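PDB 1VGP: 373aa long hypothetical citrate synthase from Sulfolobus tokodaii, which belongs to the citrate synthase family, a mostly helical fold, and forms an assembly of two chains. Local coordinates for residues K246-G251 with K298-K303; E290-I295 with V309-S314; Y32-L37 with A264-Q269; E221-F226 with Y283-I288; V172-H177 with P328-S333. All blocks are in the same frame, centred on the assembly; numbering follows the deposited sequence.

Interaction 1: residues K246-G251 with K298-K303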
# COMPACT_ATOMS: atom_id res chain seq x y z
N LYS A 246 -7.00 7.39 34.61
CA LYS A 246 -7.12 6.19 33.81
C LYS A 246 -6.18 6.07 32.62
O LYS A 246 -6.55 6.41 31.49
CB LYS A 246 -8.57 6.08 33.36
CG LYS A 246 -9.38 7.34 33.68
CD LYS A 246 -10.86 7.05 33.95
CE LYS A 246 -11.55 8.24 34.60
NZ LYS A 246 -13.01 8.29 34.30
N GLN A 247 -4.97 5.55 32.84
CA GLN A 247 -4.01 5.32 31.78
C GLN A 247 -3.87 3.83 31.47
O GLN A 247 -3.91 2.99 32.38
CB GLN A 247 -2.64 5.88 32.18
CG GLN A 247 -2.68 7.34 32.60
CD GLN A 247 -1.33 7.85 33.09
OE1 GLN A 247 -0.86 7.51 34.18
NE2 GLN A 247 -0.70 8.68 32.26
N ARG A 248 -3.71 3.49 30.19
CA ARG A 248 -3.60 2.09 29.76
C ARG A 248 -2.44 1.34 30.42
O ARG A 248 -1.45 1.94 30.83
CB ARG A 248 -3.45 2.05 28.23
CG ARG A 248 -3.79 0.70 27.60
CD ARG A 248 -5.29 0.38 27.66
NE ARG A 248 -5.77 0.15 29.03
CZ ARG A 248 -5.91 -1.04 29.61
NH1 ARG A 248 -5.66 -2.15 28.92
NH2 ARG A 248 -6.30 -1.12 30.88
N ILE A 249 -2.57 0.03 30.54
CA ILE A 249 -1.45 -0.81 30.95
C ILE A 249 -0.93 -1.56 29.74
O ILE A 249 -1.61 -2.43 29.21
CB ILE A 249 -1.87 -1.85 32.01
CG1 ILE A 249 -2.41 -1.14 33.26
CG2 ILE A 249 -0.68 -2.74 32.37
CD1 ILE A 249 -1.39 -0.26 33.98
N MET A 250 0.27 -1.20 29.30
CA MET A 250 0.86 -1.76 28.08
C MET A 250 0.90 -3.28 28.13
O MET A 250 1.27 -3.86 29.15
CB MET A 250 2.27 -1.22 27.88
CG MET A 250 2.38 0.28 28.08
SD MET A 250 1.26 1.19 26.99
CE MET A 250 2.16 2.74 26.85
N GLY A 251 0.51 -3.91 27.03
CA GLY A 251 0.50 -5.35 26.95
C GLY A 251 -0.74 -5.98 27.56
O GLY A 251 -0.80 -7.19 27.77
N LYS A 298 -5.32 -8.93 38.50
CA LYS A 298 -6.15 -8.69 39.67
C LYS A 298 -7.14 -7.56 39.42
O LYS A 298 -8.35 -7.76 39.52
CB LYS A 298 -5.27 -8.36 40.87
CG LYS A 298 -6.02 -8.16 42.19
CD LYS A 298 -5.12 -7.47 43.21
CE LYS A 298 -5.83 -7.19 44.52
NZ LYS A 298 -5.23 -7.96 45.64
N TYR A 299 -6.63 -6.38 39.08
CA TYR A 299 -7.49 -5.21 38.92
C TYR A 299 -8.27 -5.16 37.60
O TYR A 299 -9.40 -4.68 37.56
CB TYR A 299 -6.67 -3.92 39.06
CG TYR A 299 -6.48 -3.51 40.50
CD1 TYR A 299 -7.29 -2.55 41.09
CD2 TYR A 299 -5.51 -4.12 41.29
CE1 TYR A 299 -7.14 -2.20 42.42
CE2 TYR A 299 -5.34 -3.78 42.62
CZ TYR A 299 -6.16 -2.82 43.18
OH TYR A 299 -5.99 -2.46 44.50
N LEU A 300 -7.66 -5.64 36.53
CA LEU A 300 -8.24 -5.49 35.20
C LEU A 300 -8.96 -6.74 34.72
O LEU A 300 -9.86 -6.67 33.88
CB LEU A 300 -7.14 -5.12 34.20
CG LEU A 300 -6.78 -3.64 34.11
CD1 LEU A 300 -6.70 -3.03 35.50
CD2 LEU A 300 -5.45 -3.50 33.38
N GLY A 301 -8.56 -7.89 35.26
CA GLY A 301 -9.08 -9.16 34.77
C GLY A 301 -10.60 -9.23 34.83
O GLY A 301 -11.23 -9.66 33.87
N PRO A 302 -11.22 -8.83 35.95
CA PRO A 302 -12.67 -8.80 36.07
C PRO A 302 -13.40 -7.93 35.05
O PRO A 302 -14.61 -8.08 34.87
CB PRO A 302 -12.91 -8.32 37.51
CG PRO A 302 -11.60 -7.79 37.97
CD PRO A 302 -10.57 -8.58 37.25
N LYS A 303 -12.69 -7.02 34.38
CA LYS A 303 -13.26 -6.30 33.24
C LYS A 303 -12.94 -7.01 31.94
O LYS A 303 -13.16 -6.47 30.85
CB LYS A 303 -12.74 -4.86 33.16
CG LYS A 303 -12.30 -4.26 34.48
CD LYS A 303 -13.47 -3.89 35.38
CE LYS A 303 -13.03 -3.84 36.84
NZ LYS A 303 -11.76 -3.07 37.00

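Interaction 2: residues E290-I295 with V309-S314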
# COMPACT_ATOMS: atom_id res chain seq x y z
N GLU A 290 6.20 -10.17 35.70
CA GLU A 290 5.34 -11.07 36.45
C GLU A 290 4.55 -10.30 37.49
O GLU A 290 3.34 -10.46 37.62
CB GLU A 290 6.16 -12.17 37.11
CG GLU A 290 5.94 -13.52 36.46
CD GLU A 290 6.97 -14.55 36.88
OE1 GLU A 290 7.09 -15.59 36.19
OE2 GLU A 290 7.65 -14.32 37.91
N LYS A 291 5.25 -9.44 38.23
CA LYS A 291 4.61 -8.56 39.19
C LYS A 291 3.49 -7.73 38.56
O LYS A 291 2.41 -7.59 39.14
CB LYS A 291 5.66 -7.64 39.81
CG LYS A 291 6.21 -8.15 41.11
CD LYS A 291 5.37 -7.70 42.28
CE LYS A 291 5.52 -8.65 43.45
NZ LYS A 291 5.43 -10.08 42.99
N VAL A 292 3.76 -7.17 37.38
CA VAL A 292 2.75 -6.41 36.65
C VAL A 292 1.61 -7.32 36.20
O VAL A 292 0.44 -6.93 36.30
CB VAL A 292 3.37 -5.72 35.42
CG1 VAL A 292 2.30 -4.95 34.66
CG2 VAL A 292 4.47 -4.78 35.86
N GLU A 293 1.94 -8.51 35.71
CA GLU A 293 0.93 -9.47 35.28
C GLU A 293 -0.00 -9.78 36.44
O GLU A 293 -1.23 -9.82 36.30
CB GLU A 293 1.60 -10.77 34.81
CG GLU A 293 0.60 -11.81 34.29
CD GLU A 293 1.23 -13.19 34.10
OE1 GLU A 293 2.46 -13.31 34.22
OE2 GLU A 293 0.48 -14.16 33.83
N GLU A 294 0.60 -10.01 37.60
CA GLU A 294 -0.13 -10.38 38.80
C GLU A 294 -1.16 -9.30 39.17
O GLU A 294 -2.36 -9.57 39.21
CB GLU A 294 0.86 -10.59 39.93
CG GLU A 294 0.27 -11.16 41.20
CD GLU A 294 1.33 -11.76 42.12
OE1 GLU A 294 0.99 -12.15 43.26
OE2 GLU A 294 2.50 -11.84 41.68
N ILE A 295 -0.68 -8.08 39.42
CA ILE A 295 -1.57 -7.01 39.88
C ILE A 295 -2.47 -6.56 38.73
O ILE A 295 -3.62 -6.15 38.95
CB ILE A 295 -0.76 -5.79 40.41
CG1 ILE A 295 -1.72 -4.75 41.01
CG2 ILE A 295 0.06 -5.17 39.29
CD1 ILE A 295 -1.03 -3.73 41.90
N VAL A 309 -0.22 -10.85 23.60
CA VAL A 309 1.06 -11.32 23.09
C VAL A 309 2.17 -10.28 23.23
O VAL A 309 3.30 -10.63 23.54
CB VAL A 309 0.94 -11.76 21.62
CG1 VAL A 309 0.67 -10.56 20.74
CG2 VAL A 309 2.22 -12.46 21.19
N ASP A 310 1.84 -9.01 23.01
CA ASP A 310 2.84 -7.93 23.09
C ASP A 310 3.49 -7.85 24.46
O ASP A 310 4.64 -7.42 24.59
CB ASP A 310 2.20 -6.57 22.79
CG ASP A 310 1.61 -6.49 21.38
OD1 ASP A 310 0.63 -5.73 21.20
OD2 ASP A 310 2.12 -7.19 20.47
N PHE A 311 2.76 -8.28 25.49
CA PHE A 311 3.25 -8.21 26.86
C PHE A 311 4.52 -9.02 27.07
O PHE A 311 5.40 -8.62 27.82
CB PHE A 311 2.16 -8.69 27.81
CG PHE A 311 2.50 -8.49 29.26
CD1 PHE A 311 3.10 -9.50 30.00
CD2 PHE A 311 2.21 -7.28 29.89
CE1 PHE A 311 3.41 -9.33 31.35
CE2 PHE A 311 2.51 -7.09 31.24
CZ PHE A 311 3.11 -8.12 31.97
N PHE A 312 4.62 -10.16 26.40
CA PHE A 312 5.82 -10.96 26.52
C PHE A 312 6.70 -10.88 25.28
O PHE A 312 7.92 -11.07 25.37
CB PHE A 312 5.47 -12.42 26.81
CG PHE A 312 4.83 -12.63 28.15
CD1 PHE A 312 3.49 -13.01 28.25
CD2 PHE A 312 5.57 -12.49 29.32
CE1 PHE A 312 2.90 -13.24 29.49
CE2 PHE A 312 4.99 -12.71 30.56
CZ PHE A 312 3.65 -13.09 30.64
N SER A 313 6.10 -10.61 24.13
CA SER A 313 6.86 -10.64 22.88
C SER A 313 8.01 -9.62 22.89
O SER A 313 9.04 -9.82 22.24
CB SER A 313 5.93 -10.40 21.68
OG SER A 313 5.67 -9.02 21.48
N SER A 314 7.84 -8.54 23.65
CA SER A 314 8.86 -7.49 23.69
C SER A 314 10.02 -7.83 24.62
O SER A 314 11.14 -7.36 24.42
CB SER A 314 8.23 -6.16 24.10
OG SER A 314 7.37 -6.32 25.21

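Interaction 3: residues Y32-L37 with A264-Q269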
# COMPACT_ATOMS: atom_id res chain seq x y z
N TYR A 32 -6.26 -26.03 13.18
CA TYR A 32 -5.32 -26.58 14.14
C TYR A 32 -5.04 -25.60 15.27
O TYR A 32 -4.89 -24.40 15.04
CB TYR A 32 -4.03 -26.98 13.43
CG TYR A 32 -4.24 -28.16 12.52
CD1 TYR A 32 -4.61 -27.98 11.19
CD2 TYR A 32 -4.12 -29.47 13.01
CE1 TYR A 32 -4.85 -29.07 10.35
CE2 TYR A 32 -4.35 -30.57 12.19
CZ TYR A 32 -4.72 -30.36 10.86
OH TYR A 32 -4.96 -31.44 10.03
N SER A 33 -4.99 -26.13 16.49
CA SER A 33 -4.81 -25.30 17.68
C SER A 33 -3.40 -24.73 17.74
O SER A 33 -2.42 -25.45 17.55
CB SER A 33 -5.08 -26.12 18.94
OG SER A 33 -4.67 -25.43 20.10
N ILE A 34 -3.31 -23.43 18.03
CA ILE A 34 -2.02 -22.78 18.06
C ILE A 34 -1.15 -23.37 19.17
O ILE A 34 0.07 -23.41 19.06
CB ILE A 34 -2.18 -21.27 18.28
CG1 ILE A 34 -0.83 -20.59 18.09
CG2 ILE A 34 -2.77 -20.98 19.63
CD1 ILE A 34 -0.57 -20.16 16.67
N TYR A 35 -1.79 -23.87 20.22
CA TYR A 35 -1.06 -24.59 21.25
C TYR A 35 -0.31 -25.78 20.67
O TYR A 35 0.89 -25.93 20.89
CB TYR A 35 -2.01 -25.05 22.35
CG TYR A 35 -2.50 -23.94 23.24
CD1 TYR A 35 -3.79 -23.44 23.11
CD2 TYR A 35 -1.68 -23.40 24.23
CE1 TYR A 35 -4.25 -22.42 23.93
CE2 TYR A 35 -2.13 -22.37 25.06
CZ TYR A 35 -3.41 -21.89 24.90
OH TYR A 35 -3.86 -20.88 25.71
N ASP A 36 -1.02 -26.63 19.93
CA ASP A 36 -0.42 -27.80 19.29
C ASP A 36 0.62 -27.43 18.25
O ASP A 36 1.63 -28.11 18.11
CB ASP A 36 -1.49 -28.66 18.61
CG ASP A 36 -2.46 -29.25 19.59
OD1 ASP A 36 -2.12 -29.35 20.78
OD2 ASP A 36 -3.58 -29.63 19.15
N LEU A 37 0.37 -26.36 17.51
CA LEU A 37 1.32 -25.95 16.50
C LEU A 37 2.58 -25.45 17.19
O LEU A 37 3.68 -25.85 16.84
CB LEU A 37 0.71 -24.88 15.61
CG LEU A 37 -0.47 -25.37 14.78
CD1 LEU A 37 -1.16 -24.18 14.14
CD2 LEU A 37 0.00 -26.37 13.73
N ALA A 264 -0.02 -15.16 24.16
CA ALA A 264 0.70 -14.70 25.34
C ALA A 264 0.99 -15.85 26.30
O ALA A 264 2.09 -15.96 26.85
CB ALA A 264 -0.10 -13.62 26.06
N ARG A 265 0.00 -16.72 26.50
CA ARG A 265 0.19 -17.85 27.40
C ARG A 265 1.34 -18.72 26.90
O ARG A 265 2.20 -19.13 27.67
CB ARG A 265 -1.10 -18.67 27.50
CG ARG A 265 -1.17 -19.50 28.77
CD ARG A 265 -2.42 -20.37 28.83
NE ARG A 265 -3.63 -19.61 29.17
CZ ARG A 265 -3.80 -18.89 30.28
NH1 ARG A 265 -2.80 -18.71 31.15
NH2 ARG A 265 -5.00 -18.35 30.53
N ILE A 266 1.36 -18.98 25.60
CA ILE A 266 2.40 -19.81 25.01
C ILE A 266 3.76 -19.11 25.07
O ILE A 266 4.77 -19.74 25.39
CB ILE A 266 2.08 -20.14 23.53
CG1 ILE A 266 0.79 -20.96 23.46
CG2 ILE A 266 3.24 -20.90 22.91
CD1 ILE A 266 0.32 -21.22 22.04
N LEU A 267 3.79 -17.82 24.76
CA LEU A 267 5.04 -17.08 24.68
C LEU A 267 5.66 -16.84 26.06
O LEU A 267 6.88 -16.70 26.19
CB LEU A 267 4.82 -15.74 23.97
CG LEU A 267 6.08 -15.04 23.46
CD1 LEU A 267 6.88 -15.98 22.57
CD2 LEU A 267 5.70 -13.81 22.69
N LYS A 268 4.82 -16.80 27.09
CA LYS A 268 5.29 -16.54 28.45
C LYS A 268 6.37 -17.53 28.88
O LYS A 268 7.29 -17.17 29.61
CB LYS A 268 4.14 -16.59 29.44
CG LYS A 268 4.58 -16.44 30.88
CD LYS A 268 3.40 -16.39 31.84
CE LYS A 268 3.87 -16.35 33.28
NZ LYS A 268 2.72 -16.36 34.21
N GLN A 269 6.24 -18.78 28.45
CA GLN A 269 7.17 -19.80 28.89
C GLN A 269 8.57 -19.49 28.37
O GLN A 269 9.56 -19.74 29.06
CB GLN A 269 6.71 -21.19 28.41
CG GLN A 269 6.81 -21.38 26.89
CD GLN A 269 6.37 -22.76 26.42
OE1 GLN A 269 7.10 -23.76 26.58
NE2 GLN A 269 5.17 -22.83 25.83

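Interaction 4: residues E221-F226 with Y283-I288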
# COMPACT_ATOMS: atom_id res chain seq x y z
N GLU A 221 5.52 -1.11 23.80
CA GLU A 221 5.64 -0.07 24.81
C GLU A 221 5.79 -0.75 26.17
O GLU A 221 6.18 -0.13 27.15
CB GLU A 221 4.41 0.83 24.79
CG GLU A 221 4.52 2.01 23.84
CD GLU A 221 5.21 3.21 24.48
OE1 GLU A 221 5.77 4.05 23.74
OE2 GLU A 221 5.18 3.31 25.73
N ALA A 222 5.47 -2.05 26.20
CA ALA A 222 5.55 -2.87 27.40
C ALA A 222 6.96 -3.01 27.94
O ALA A 222 7.18 -2.96 29.15
CB ALA A 222 4.97 -4.25 27.12
N LEU A 223 7.93 -3.21 27.04
CA LEU A 223 9.34 -3.26 27.41
C LEU A 223 9.75 -1.96 28.08
O LEU A 223 10.47 -1.95 29.07
CB LEU A 223 10.21 -3.49 26.18
CG LEU A 223 11.45 -4.39 26.30
CD1 LEU A 223 12.53 -3.84 25.38
CD2 LEU A 223 11.96 -4.44 27.73
N LYS A 224 9.27 -0.85 27.51
CA LYS A 224 9.55 0.49 28.03
C LYS A 224 9.00 0.62 29.44
O LYS A 224 9.68 1.14 30.34
CB LYS A 224 8.91 1.55 27.12
CG LYS A 224 9.10 2.98 27.61
CD LYS A 224 8.07 3.94 27.00
CE LYS A 224 7.69 5.07 27.98
NZ LYS A 224 6.62 4.68 28.96
N MET A 225 7.78 0.15 29.64
CA MET A 225 7.16 0.17 30.95
C MET A 225 7.95 -0.63 31.98
O MET A 225 8.23 -0.13 33.07
CB MET A 225 5.73 -0.37 30.86
CG MET A 225 5.00 -0.38 32.19
SD MET A 225 3.44 -1.26 32.07
CE MET A 225 4.00 -2.93 32.13
N PHE A 226 8.33 -1.86 31.64
CA PHE A 226 9.15 -2.66 32.54
C PHE A 226 10.43 -1.90 32.89
O PHE A 226 10.93 -1.98 34.00
CB PHE A 226 9.52 -4.01 31.92
CG PHE A 226 8.34 -4.84 31.51
CD1 PHE A 226 7.16 -4.81 32.24
CD2 PHE A 226 8.42 -5.66 30.39
CE1 PHE A 226 6.07 -5.59 31.86
CE2 PHE A 226 7.34 -6.44 30.00
CZ PHE A 226 6.16 -6.41 30.73
N TYR A 283 16.65 -10.34 33.28
CA TYR A 283 15.92 -11.20 34.20
C TYR A 283 15.12 -10.37 35.17
O TYR A 283 14.02 -10.75 35.59
CB TYR A 283 16.87 -12.11 34.97
CG TYR A 283 16.15 -13.00 35.95
CD1 TYR A 283 16.25 -12.79 37.32
CD2 TYR A 283 15.33 -14.04 35.50
CE1 TYR A 283 15.55 -13.58 38.22
CE2 TYR A 283 14.62 -14.84 36.39
CZ TYR A 283 14.73 -14.61 37.76
OH TYR A 283 14.02 -15.39 38.64
N THR A 284 15.66 -9.21 35.56
CA THR A 284 14.92 -8.35 36.46
C THR A 284 13.72 -7.74 35.75
O THR A 284 12.65 -7.60 36.34
CB THR A 284 15.82 -7.24 37.06
OG1 THR A 284 16.57 -6.61 36.02
CG2 THR A 284 16.80 -7.84 38.08
N LEU A 285 13.87 -7.42 34.47
CA LEU A 285 12.72 -7.02 33.67
C LEU A 285 11.61 -8.06 33.73
O LEU A 285 10.43 -7.73 33.87
CB LEU A 285 13.11 -6.85 32.21
CG LEU A 285 13.97 -5.65 31.80
CD1 LEU A 285 14.25 -5.77 30.30
CD2 LEU A 285 13.26 -4.34 32.10
N TYR A 286 11.99 -9.33 33.59
CA TYR A 286 10.99 -10.38 33.59
C TYR A 286 10.30 -10.43 34.95
O TYR A 286 9.08 -10.62 35.03
CB TYR A 286 11.62 -11.74 33.27
CG TYR A 286 10.58 -12.82 33.24
CD1 TYR A 286 10.45 -13.72 34.30
CD2 TYR A 286 9.63 -12.88 32.22
CE1 TYR A 286 9.40 -14.63 34.35
CE2 TYR A 286 8.57 -13.78 32.26
CZ TYR A 286 8.46 -14.65 33.33
OH TYR A 286 7.40 -15.52 33.42
N GLN A 287 11.07 -10.24 36.01
CA GLN A 287 10.51 -10.20 37.35
C GLN A 287 9.51 -9.05 37.50
O GLN A 287 8.46 -9.23 38.11
CB GLN A 287 11.61 -10.06 38.40
CG GLN A 287 12.69 -11.12 38.30
CD GLN A 287 13.54 -11.20 39.56
OE1 GLN A 287 13.24 -11.97 40.47
NE2 GLN A 287 14.61 -10.41 39.62
N ILE A 288 9.86 -7.89 36.95
CA ILE A 288 8.94 -6.75 36.85
C ILE A 288 7.63 -7.22 36.22
O ILE A 288 6.54 -6.97 36.74
CB ILE A 288 9.48 -5.62 35.92
CG1 ILE A 288 10.89 -5.19 36.34
CG2 ILE A 288 8.52 -4.44 35.93
CD1 ILE A 288 10.96 -4.58 37.69

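Interaction 5: residues V172-H177 with P328-S333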
# COMPACT_ATOMS: atom_id res chain seq x y z
N VAL A 172 8.85 -20.36 17.65
CA VAL A 172 7.51 -20.34 18.17
C VAL A 172 7.00 -18.90 18.13
O VAL A 172 5.82 -18.67 17.85
CB VAL A 172 7.47 -20.91 19.61
CG1 VAL A 172 8.55 -20.29 20.44
CG2 VAL A 172 6.12 -20.64 20.25
N THR A 173 7.88 -17.93 18.35
CA THR A 173 7.47 -16.53 18.33
C THR A 173 6.94 -16.13 16.96
O THR A 173 5.92 -15.43 16.83
CB THR A 173 8.62 -15.57 18.69
OG1 THR A 173 9.07 -15.83 20.02
CG2 THR A 173 8.15 -14.13 18.60
N LEU A 174 7.65 -16.56 15.91
CA LEU A 174 7.21 -16.25 14.55
C LEU A 174 5.91 -16.99 14.23
O LEU A 174 5.03 -16.43 13.58
CB LEU A 174 8.29 -16.63 13.54
CG LEU A 174 9.61 -15.86 13.59
CD1 LEU A 174 10.50 -16.36 12.48
CD2 LEU A 174 9.36 -14.37 13.45
N ILE A 175 5.79 -18.23 14.70
CA ILE A 175 4.57 -19.01 14.48
C ILE A 175 3.37 -18.24 15.02
O ILE A 175 2.34 -18.11 14.35
CB ILE A 175 4.66 -20.39 15.18
CG1 ILE A 175 5.51 -21.35 14.34
CG2 ILE A 175 3.26 -20.97 15.42
CD1 ILE A 175 5.97 -22.58 15.11
N LEU A 176 3.52 -17.72 16.24
CA LEU A 176 2.46 -17.00 16.92
C LEU A 176 2.04 -15.71 16.22
O LEU A 176 1.00 -15.14 16.55
CB LEU A 176 2.88 -16.67 18.36
CG LEU A 176 3.19 -17.84 19.29
CD1 LEU A 176 3.59 -17.30 20.65
CD2 LEU A 176 1.98 -18.75 19.40
N HIS A 177 2.83 -15.24 15.26
CA HIS A 177 2.52 -13.99 14.57
C HIS A 177 2.15 -14.12 13.09
O HIS A 177 1.89 -13.12 12.43
CB HIS A 177 3.69 -13.01 14.71
CG HIS A 177 3.79 -12.37 16.06
ND1 HIS A 177 4.47 -12.95 17.11
CD2 HIS A 177 3.30 -11.20 16.53
CE1 HIS A 177 4.39 -12.18 18.17
NE2 HIS A 177 3.69 -11.11 17.85
N PRO A 328 8.60 -4.45 15.19
CA PRO A 328 7.56 -4.50 14.16
C PRO A 328 7.98 -5.23 12.89
O PRO A 328 7.18 -5.96 12.28
CB PRO A 328 7.24 -3.03 13.88
CG PRO A 328 8.39 -2.27 14.44
CD PRO A 328 8.84 -3.06 15.63
N ALA A 329 9.23 -5.04 12.48
CA ALA A 329 9.75 -5.68 11.27
C ALA A 329 9.91 -7.20 11.41
O ALA A 329 9.71 -7.93 10.43
CB ALA A 329 11.08 -5.04 10.90
N VAL A 330 10.27 -7.68 12.60
CA VAL A 330 10.26 -9.12 12.90
C VAL A 330 8.82 -9.66 12.91
O VAL A 330 8.56 -10.77 12.44
CB VAL A 330 10.94 -9.43 14.26
CG1 VAL A 330 11.08 -10.94 14.46
CG2 VAL A 330 12.32 -8.77 14.33
N PHE A 331 7.90 -8.87 13.47
CA PHE A 331 6.47 -9.11 13.32
C PHE A 331 6.15 -9.34 11.84
O PHE A 331 5.53 -10.34 11.46
CB PHE A 331 5.72 -7.89 13.86
CG PHE A 331 4.23 -8.10 14.05
CD1 PHE A 331 3.49 -8.86 13.16
CD2 PHE A 331 3.58 -7.48 15.11
CE1 PHE A 331 2.11 -9.02 13.33
CE2 PHE A 331 2.21 -7.63 15.28
CZ PHE A 331 1.47 -8.40 14.39
N ALA A 332 6.59 -8.40 11.00
CA ALA A 332 6.26 -8.43 9.58
C ALA A 332 6.76 -9.71 8.91
O ALA A 332 6.09 -10.27 8.03
CB ALA A 332 6.86 -7.21 8.90
N SER A 333 7.94 -10.16 9.33
CA SER A 333 8.52 -11.40 8.82
C SER A 333 7.52 -12.53 8.96
O SER A 333 7.36 -13.34 8.05
CB SER A 333 9.79 -11.77 9.59
OG SER A 333 10.31 -10.64 10.24

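Interaction 1: residues K246-G251 with K298-K303
The guanidinium of Arg248 meets Leu300 obliquely: NH2 lies 3.6 Å from Leu300 CD2 and 4.1 Å from CG. The Arg248 chain leaves the backbone pointing away from helix 281-300, and bends at chi2 (70°) and chi3 (-67°) bring its end back alongside the leucine, the two side chains running in opposite directions. The same CD2 is met by Ile249, whose CG1 comes within 3.9 Å. CD2 is thus the nearest Leu300 atom to both partners, while the loop between helices 235-244 and 262-278 supplies the other side. Within 298-303, Lys303 NZ donates to Tyr299 O, and Lys303 N bonds to Leu300 O at 2.9 Å, tying Lys303 back to Tyr299 and Leu300. Leu243 touches both Ile249 and Leu300. With 93 Å² buried and all cross-contacts nonpolar or through an exposed arginine, the attachment is probably held by van der Waals and hydrophobic forces.

Interaction 2: residues E290-I295 with V309-S314
Phe311 drives its ring toward helix 281-300 and meets Val292 and Glu293 there. Its CG stands anti to the backbone N (chi1 -172°), which carries the ring out toward the other helix. Val292 CG1 reaches the ring edge, near its plane, 4.0 Å from CE2; Glu293 approaches obliquely, with N 3.9 Å from CZ and CB 4.2 Å from CE1. The segments 290-295 and 309-314 form an antiparallel helix pair, their directions 169° apart and axes 12.0 Å at closest, a wide spacing bridged by the phenylalanines. Glu293, extended beyond CG, sends OE1 to the edge of the Phe312 ring, 3.8 Å from CZ, with carboxylate and ring planes 84° apart. Its charge is met elsewhere: OE1 by Lys268 in a salt bridge, OE2 by the hydroxyl of Tyr260, so this buried carboxylate is gripped at both oxygens. Phe312 in turn takes Phe311 CD1 over the centre of one face, 3.6 Å above the plane. The Phe311 ring also meets Phe226 edge-to-face.

Interaction 3: residues Y32-L37 with A264-Q269
The start of helix 34-40, directly after strand 32-33 of the small antiparallel sheet, leans on helix 262-278 where Tyr35 and Ile34 receive Ile266. Ile266 is the centre of the contact: its CG1 lies 3.6 Å from Tyr35 CD2, approaching the ring obliquely, and its CD1 reaches Ile34 CG2 at 3.9 Å and Ile34 O at 3.7 Å. The extended end of Ile266 (chi2 175°) sets CD1 where it can touch both residues. In this sheet-to-helix junction, Ser33 occupies the N-cap position and its OG accepts from Tyr35 N, a weak capping bond at 3.3 Å with an N-H...O angle of 131°. The far end of the tyrosine belongs to Arg265. Tyr35 OH sits at the edge of the guanidinium, near its plane, with CD 3.5 Å and NE 3.7 Å from it, and the ring and guanidinium planes differ by only 13°; the ring therefore lies almost level with the guanidinium instead of stacked on it. Arg265 also makes a cation-pi contact with Tyr260. On the buried side, Ile34 packs on Leu27 and Tyr29 of strand 26-29, while Ile266 rests on Val172. Asp36 packs against Tyr367 of the second subunit, which places this junction near the subunit interface.

Interaction 4: residues E221-F226 with Y283-I288
Phe226, Leu223, Leu285 and Ile288 pack here mainly through nonpolar side chains. Among the aliphatic pairs, Leu223 CD2 and Leu285 CD1 meet at 3.7 Å, the two chains angled across one another. The other methyl of Leu285, CD2, turns instead to Phe226, 3.8 Å from its CB, so the branches of one leucine serve two residues of helix 221-228 that lie three positions apart. On the aromatic side, Ile288 CG2 packs on Phe226, 3.9 Å from its CA and 4.0 Å from ring atom CD1. That methyl approaches the ring obliquely, and the two side chains pass in opposite directions. With CG beside the backbone N (chi1 -58°), the phenyl ring folds back along its own helix, where Ala222 O stands 3.1 Å above one face, offset toward the rim. The polar interactions stay within the helices: backbone bonds such as Phe226 N to Ala222 O and Ile288 N to Thr284 O, and a long salt bridge from Lys224 NZ to Glu221 OE2. The helix segments are nearly perpendicular, 98° between their directions, and their axes come within 9.8 Å. Phe226 and Leu285 have their CA atoms 5.7 Å apart, the closest such pair across the contact. Helix 309-319 adjoins this crossing, with Leu223 touching Ser314 and Tyr318, and Phe226 touching Ile315.

Interaction 5: residues V172-H177 with P328-S333
His177 CD2 presses on one face of the Phe331 ring, 3.8 Å above its plane and over its centre, the main part of the contact. The rings form a T-shaped (edge-to-face) pair: centroids 4.8 Å apart, planes at 66°, the histidine edge toward the phenylalanine. The imidazole's rotation is probably held by ND1, which donates to Thr173 O at 2.9 Å with a nearly straight angle of 174°, the acceptor lying almost in the ring plane though the donor tilts 25° from the carbonyl plane. This couples segment 172-177 to helix 327-346 in the interior of the helical fold: the centre of the contact lies about 5 Å from the centre of the chain, and the four touching residues are all buried. The lesser part is at Leu174 and Val330, which bury less surface than His177 and Phe331; Leu174 CD2 stands 3.8 Å from Val330 O and 4.0 Å from Val330 CG1, the side chains crossing at about a right angle. The backbone O of His177 also bonds to Arg335 NE, and Val309 of helix 309-319 touches the histidine.

Along the chain, the first segments come in the order interaction 3, 5, 4, 1, 2. Interactions 1, 2 and 4 share helix 281-300 and touch one another. The centres of interactions 2 and 4 are 8 Å apart. Those of interactions 1 and 2 are 11 Å apart, and those of interactions 1 and 4 are 16 Å apart. Interaction 3 joins through helix 262-278, its centre 15 Å from that of interaction 2, and the two touch where Leu267 packs on Ser313. The centres of interactions 3 and 5 are 14 Å apart and they touch, for example Ile34 on Leu176; the segments of interaction 5 enclose interactions 1, 2 and 4 in sequence. Helices both near and remote in sequence are thereby packed together, each contact touching at least one other.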